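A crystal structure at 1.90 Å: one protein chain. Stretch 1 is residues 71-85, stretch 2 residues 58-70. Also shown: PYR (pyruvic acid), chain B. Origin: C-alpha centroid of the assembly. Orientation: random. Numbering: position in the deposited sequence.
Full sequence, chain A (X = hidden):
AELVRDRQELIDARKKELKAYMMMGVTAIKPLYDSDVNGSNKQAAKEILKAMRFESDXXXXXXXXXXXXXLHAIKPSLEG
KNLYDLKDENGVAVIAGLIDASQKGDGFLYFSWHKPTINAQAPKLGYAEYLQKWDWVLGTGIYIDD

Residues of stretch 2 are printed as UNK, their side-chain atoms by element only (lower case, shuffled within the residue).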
# COMPACT_ATOMS: atom_id res chain seq x y z
N LEU A 71 -2.69 -5.93 17.11
CA LEU A 71 -1.53 -5.10 16.73
C LEU A 71 -1.98 -3.68 16.64
O LEU A 71 -3.15 -3.42 16.31
CB LEU A 71 -0.93 -5.60 15.42
CG LEU A 71 -1.78 -5.40 14.14
CD1 LEU A 71 -1.40 -4.10 13.36
CD2 LEU A 71 -1.61 -6.62 13.23
N HIS A 72 -1.11 -2.73 16.97
CA HIS A 72 -1.47 -1.32 16.75
C HIS A 72 -0.20 -0.56 16.35
O HIS A 72 0.78 -0.54 17.13
CB HIS A 72 -2.15 -0.67 17.98
CG HIS A 72 -2.97 0.53 17.62
ND1 HIS A 72 -2.41 1.75 17.27
CD2 HIS A 72 -4.30 0.65 17.40
CE1 HIS A 72 -3.37 2.59 16.93
NE2 HIS A 72 -4.53 1.95 17.00
N ALA A 73 -0.18 0.00 15.14
CA ALA A 73 1.04 0.62 14.60
C ALA A 73 1.47 1.86 15.40
O ALA A 73 2.66 2.15 15.50
CB ALA A 73 0.84 1.03 13.12
N ILE A 74 0.49 2.60 15.91
CA ILE A 74 0.74 3.89 16.57
C ILE A 74 0.95 3.75 18.09
O ILE A 74 1.82 4.41 18.67
CB ILE A 74 -0.43 4.88 16.27
CG1 ILE A 74 -0.58 5.10 14.73
CG2 ILE A 74 -0.30 6.23 17.03
CD1 ILE A 74 0.71 5.71 14.02
N LYS A 75 0.10 2.94 18.72
CA LYS A 75 0.14 2.81 20.18
C LYS A 75 0.23 1.32 20.52
O LYS A 75 -0.80 0.68 20.86
CB LYS A 75 -1.11 3.44 20.80
CG LYS A 75 -1.03 3.56 22.38
CD LYS A 75 -2.31 4.20 22.92
CE LYS A 75 -2.31 4.27 24.46
NZ LYS A 75 -3.53 5.04 24.86
N PRO A 76 1.45 0.75 20.43
CA PRO A 76 1.57 -0.70 20.65
C PRO A 76 1.25 -1.18 22.08
O PRO A 76 1.01 -2.37 22.27
CB PRO A 76 3.01 -1.00 20.24
CG PRO A 76 3.74 0.32 20.47
CD PRO A 76 2.76 1.34 20.03
N SER A 77 1.20 -0.25 23.04
CA SER A 77 0.70 -0.53 24.39
C SER A 77 -0.77 -0.96 24.45
O SER A 77 -1.22 -1.51 25.47
CB SER A 77 0.99 0.62 25.37
OG SER A 77 0.28 1.80 25.04
N LEU A 78 -1.53 -0.78 23.36
CA LEU A 78 -2.92 -1.29 23.31
C LEU A 78 -2.94 -2.80 23.14
O LEU A 78 -3.97 -3.44 23.41
CB LEU A 78 -3.73 -0.64 22.15
CG LEU A 78 -3.96 0.87 22.30
CD1 LEU A 78 -4.84 1.40 21.10
CD2 LEU A 78 -4.62 1.19 23.67
N GLU A 79 -1.83 -3.37 22.67
CA GLU A 79 -1.80 -4.80 22.28
C GLU A 79 -2.06 -5.67 23.51
O GLU A 79 -1.47 -5.43 24.58
CB GLU A 79 -0.49 -5.17 21.57
CG GLU A 79 -0.34 -4.47 20.19
CD GLU A 79 1.03 -4.56 19.55
OE1 GLU A 79 1.92 -5.28 20.07
OE2 GLU A 79 1.22 -3.91 18.49
N GLY A 80 -3.00 -6.60 23.36
CA GLY A 80 -3.45 -7.44 24.47
C GLY A 80 -4.56 -6.85 25.31
O GLY A 80 -5.10 -7.53 26.19
N LYS A 81 -4.93 -5.59 25.09
CA LYS A 81 -6.08 -5.02 25.85
C LYS A 81 -7.42 -5.33 25.17
O LYS A 81 -7.52 -5.24 23.94
CB LYS A 81 -5.97 -3.52 26.06
CG LYS A 81 -4.67 -3.11 26.81
CD LYS A 81 -4.66 -1.62 27.17
CE LYS A 81 -3.42 -1.24 28.03
NZ LYS A 81 -3.31 -2.13 29.22
N ASN A 82 -8.44 -5.63 25.97
CA ASN A 82 -9.80 -5.81 25.45
C ASN A 82 -10.54 -4.48 25.34
O ASN A 82 -10.88 -3.84 26.35
CB ASN A 82 -10.56 -6.78 26.37
CG ASN A 82 -11.89 -7.18 25.82
OD1 ASN A 82 -12.63 -6.36 25.26
ND2 ASN A 82 -12.23 -8.45 26.01
N LEU A 83 -10.76 -4.04 24.11
CA LEU A 83 -11.42 -2.74 23.85
C LEU A 83 -12.80 -2.91 23.23
O LEU A 83 -13.33 -1.98 22.61
CB LEU A 83 -10.55 -1.84 22.94
CG LEU A 83 -9.13 -1.52 23.46
CD1 LEU A 83 -8.43 -0.50 22.48
CD2 LEU A 83 -9.12 -0.99 24.86
N TYR A 84 -13.39 -4.09 23.43
CA TYR A 84 -14.73 -4.38 22.90
C TYR A 84 -15.79 -3.34 23.30
O TYR A 84 -16.63 -2.92 22.47
CB TYR A 84 -15.19 -5.79 23.27
CG TYR A 84 -16.38 -6.19 22.43
CD1 TYR A 84 -16.21 -6.66 21.13
CD2 TYR A 84 -17.68 -6.02 22.91
CE1 TYR A 84 -17.32 -7.01 20.32
CE2 TYR A 84 -18.82 -6.34 22.10
CZ TYR A 84 -18.61 -6.84 20.82
OH TYR A 84 -19.70 -7.15 20.04
N ASP A 85 -15.75 -2.90 24.56
CA ASP A 85 -16.71 -1.91 25.08
C ASP A 85 -16.33 -0.46 24.81
O ASP A 85 -17.05 0.45 25.22
CB ASP A 85 -16.90 -2.06 26.60
CG ASP A 85 -17.38 -3.44 27.00
OD1 ASP A 85 -18.15 -4.05 26.23
OD2 ASP A 85 -16.98 -3.90 28.11
N UNK A 58 -1.71 7.32 8.17
CA UNK A 58 -2.24 6.18 7.41
C UNK A 58 -1.55 4.90 7.85
O UNK A 58 -0.45 4.61 7.38
N UNK A 59 -2.20 4.12 8.73
CA UNK A 59 -1.55 2.99 9.40
C UNK A 59 -2.56 1.87 9.67
O UNK A 59 -3.78 2.07 9.53
c UNK A 59 -2.47 5.27 11.75
c UNK A 59 -0.96 3.45 10.77
c UNK A 59 -3.70 3.45 13.50
c UNK A 59 -2.68 3.03 12.60
o UNK A 59 -5.08 5.21 14.38
c UNK A 59 -3.49 5.73 12.64
c UNK A 59 -2.05 3.93 11.74
c UNK A 59 -4.09 4.79 13.52
N UNK A 60 -2.04 0.69 10.06
CA UNK A 60 -2.87 -0.46 10.39
C UNK A 60 -3.05 -0.72 11.89
O UNK A 60 -2.14 -0.44 12.71
c UNK A 60 -2.28 -1.74 9.79
c UNK A 60 -2.37 -1.80 8.31
c UNK A 60 -1.31 -1.59 6.12
c UNK A 60 -3.66 -2.24 6.30
c UNK A 60 -1.25 -1.52 7.53
c UNK A 60 -2.53 -1.94 5.49
c UNK A 60 -3.56 -2.16 7.69
N UNK A 61 -4.21 -1.31 12.21
CA UNK A 61 -4.49 -1.86 13.52
C UNK A 61 -5.18 -3.22 13.30
O UNK A 61 -5.71 -3.48 12.20
c UNK A 61 -6.67 -0.53 13.59
c UNK A 61 -9.04 0.14 12.18
c UNK A 61 -7.76 -1.43 13.55
c UNK A 61 -5.42 -0.90 14.33
c UNK A 61 -8.94 -1.09 12.85
c UNK A 61 -7.96 1.03 12.21
c UNK A 61 -6.80 0.70 12.93
N UNK A 62 -5.19 -4.08 14.31
CA UNK A 62 -6.04 -5.28 14.23
C UNK A 62 -6.58 -5.67 15.58
O UNK A 62 -5.92 -5.42 16.60
c UNK A 62 -5.28 -6.46 13.56
N UNK A 63 -7.80 -6.24 15.58
CA UNK A 63 -8.45 -6.73 16.81
C UNK A 63 -8.94 -8.14 16.55
O UNK A 63 -9.28 -8.44 15.41
c UNK A 63 -9.05 -4.08 18.94
c UNK A 63 -9.66 -5.84 17.19
c UNK A 63 -8.63 -2.79 19.29
o UNK A 63 -8.00 -0.58 18.66
c UNK A 63 -8.40 -1.84 18.30
c UNK A 63 -9.24 -4.43 17.58
c UNK A 63 -8.99 -3.47 16.60
c UNK A 63 -8.61 -2.14 16.96
N UNK A 64 -9.00 -8.99 17.58
CA UNK A 64 -9.66 -10.29 17.40
C UNK A 64 -11.16 -10.14 17.56
O UNK A 64 -11.65 -9.05 17.82
o UNK A 64 -10.19 -10.52 20.12
c UNK A 64 -9.01 -11.41 18.24
o UNK A 64 -8.61 -12.00 20.53
c UNK A 64 -9.30 -11.29 19.74
N UNK A 65 -11.91 -11.23 17.40
CA UNK A 65 -13.39 -11.15 17.44
C UNK A 65 -13.95 -10.82 18.82
O UNK A 65 -15.11 -10.36 18.92
c UNK A 65 -14.05 -12.45 16.90
o UNK A 65 -13.79 -12.55 15.51
N UNK A 66 -13.14 -10.99 19.86
CA UNK A 66 -13.54 -10.57 21.23
C UNK A 66 -13.21 -9.10 21.53
O UNK A 66 -13.50 -8.61 22.62
c UNK A 66 -12.92 -11.50 22.31
c UNK A 66 -13.04 -13.04 22.01
c UNK A 66 -14.37 -13.44 21.41
o UNK A 66 -15.43 -13.31 22.06
n UNK A 66 -14.34 -13.93 20.17
N UNK A 67 -12.59 -8.41 20.58
CA UNK A 67 -12.25 -6.99 20.74
C UNK A 67 -10.87 -6.75 21.38
O UNK A 67 -10.56 -5.63 21.79
N UNK A 68 -10.08 -7.80 21.49
CA UNK A 68 -8.71 -7.70 22.04
C UNK A 68 -7.78 -7.20 20.92
O UNK A 68 -7.71 -7.80 19.84
c UNK A 68 -6.72 -8.82 23.14
c UNK A 68 -8.20 -9.01 22.60
c UNK A 68 -9.10 -9.47 23.76
c UNK A 68 -8.90 -10.96 24.10
N UNK A 69 -7.10 -6.09 21.18
CA UNK A 69 -6.11 -5.60 20.20
C UNK A 69 -4.99 -6.60 19.97
O UNK A 69 -4.36 -7.09 20.93
o UNK A 69 -3.42 -3.84 19.67
n UNK A 69 -5.20 -3.07 18.53
c UNK A 69 -5.54 -4.24 20.64
c UNK A 69 -4.62 -3.67 19.58
N UNK A 70 -4.73 -6.92 18.71
CA UNK A 70 -3.64 -7.81 18.37
C UNK A 70 -2.45 -7.08 17.73
O UNK A 70 -1.31 -7.56 17.78
o UNK A 70 -4.64 -8.44 16.24
c UNK A 70 -4.10 -8.96 17.45
c UNK A 70 -5.20 -9.79 18.16
C PYR B . -7.69 2.90 15.19
O PYR B . -8.41 3.65 14.40
OXT PYR B . -6.40 3.16 15.33
CA PYR B . -8.27 1.82 15.91
O3 PYR B . -7.49 1.14 16.66
CB PYR B . -9.75 1.46 15.86
O HOH W 1 -14.95 -9.27 24.73

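Position 58 has no side-chain atoms and touches nothing on stretch 1: Gly58.

Position 59 carries one carbon and then a six-carbon ring bearing one oxygen, with Ile74 CG1 over one ring face and Ala73 near its first carbon; this is Tyr59. Ile74 CG1 sits 3.4 Å from the centroid of the Tyr59 ring, almost on its normal, while Ala73 CB packs 3.8 Å from Tyr59 CB. Its hydroxyl is spent on the ligand, with Tyr59 OH donating to PYR OXT at 2.6 Å.

Position 60 has a carbon and a six-carbon ring without oxygen; its end leads away from stretch 1, though its first carbon lies near Leu71. This is Phe60. Phe60 CB is 4.4 Å from Leu71 CD1, and the backbone adds a bond, Ala73 N donating to Phe60 O at 3.2 Å.

Position 61 repeats that composition, one carbon and a bare six-carbon ring, and pairs with His72 in an antiparallel, non-hydrogen-bonded bridge, both side chains on the same face: Phe61. Phe61 CB lies 3.6 Å from His72 CD2, and the Phe61 ring lays one face against pyruvate.

Position 62 has a single carbon, facing the other side of the sheet with Leu71: Ala62. Ala62 CB meets Leu71 CD2 at 3.7 Å. Ala62 N donates to Leu71 O at 2.9 Å; the return bond, Leu71 N to Ala62 O at 3.3 Å, is weak.

Position 63 is again a ring of six carbons with one oxygen, behind one carbon, and Leu83 CD1 touches its edge: Tyr63. Leu83 CD1 is 3.9 Å from Tyr63 CE1, and Tyr63 OH donates to PYR O3 at 2.7 Å.

Position 64 shows two carbons and no contact to stretch 1; two oxygens and no nitrogen on the second carbon make it a carboxylate, Asp64. Asp64 OD1 accepts from the backbone N of position 68 at 3.0 Å, bracing the turn.

Position 65 has one carbon and one oxygen, and its CA-to-CB bond points away from stretch 1: Ser65.

Position 66 has three carbons, the last bearing oxygen and nitrogen, and its backbone meets Tyr84: Gln66. Gln66 O, the backbone carbonyl oxygen, lies 3.4 Å from Tyr84 CB, and a water links Gln66 O to Asn82 ND2.

Position 67 lacks a side chain; a CB here would fall 2.6 Å from Tyr84 CB, and the backbone angles alone call for glycine: Gly67. Gly67 O accepts from Leu83 N at 2.8 Å.

Position 68, four carbons forked at the first with one two-carbon arm, touches Gly80: Ile68, its CG2 3.6 Å from Gly80 C.

Position 69 has two carbons, with oxygen and nitrogen on the second, the nitrogen near Leu71 O: Asn69. Asn69 ND2 donates to Leu71 O at 3.0 Å.

Position 70, one carbon carrying an oxygen and a carbon, is peptide-bonded to Leu71: Thr70.

Backbone hydrogen bonds tie the stretches together, including Asn69 N to Lys81 O at 2.9 Å and Gly80 N to Asn69 O at 2.8 Å, while the paired side chains sort to two faces of the sheet. Leu71 and Ala62 pack on one; on the other, His72 NE2 reaches PYR OXT at 2.8 Å beside Phe61.

Stretch 2 58-70: GYFFAYDSQGINT
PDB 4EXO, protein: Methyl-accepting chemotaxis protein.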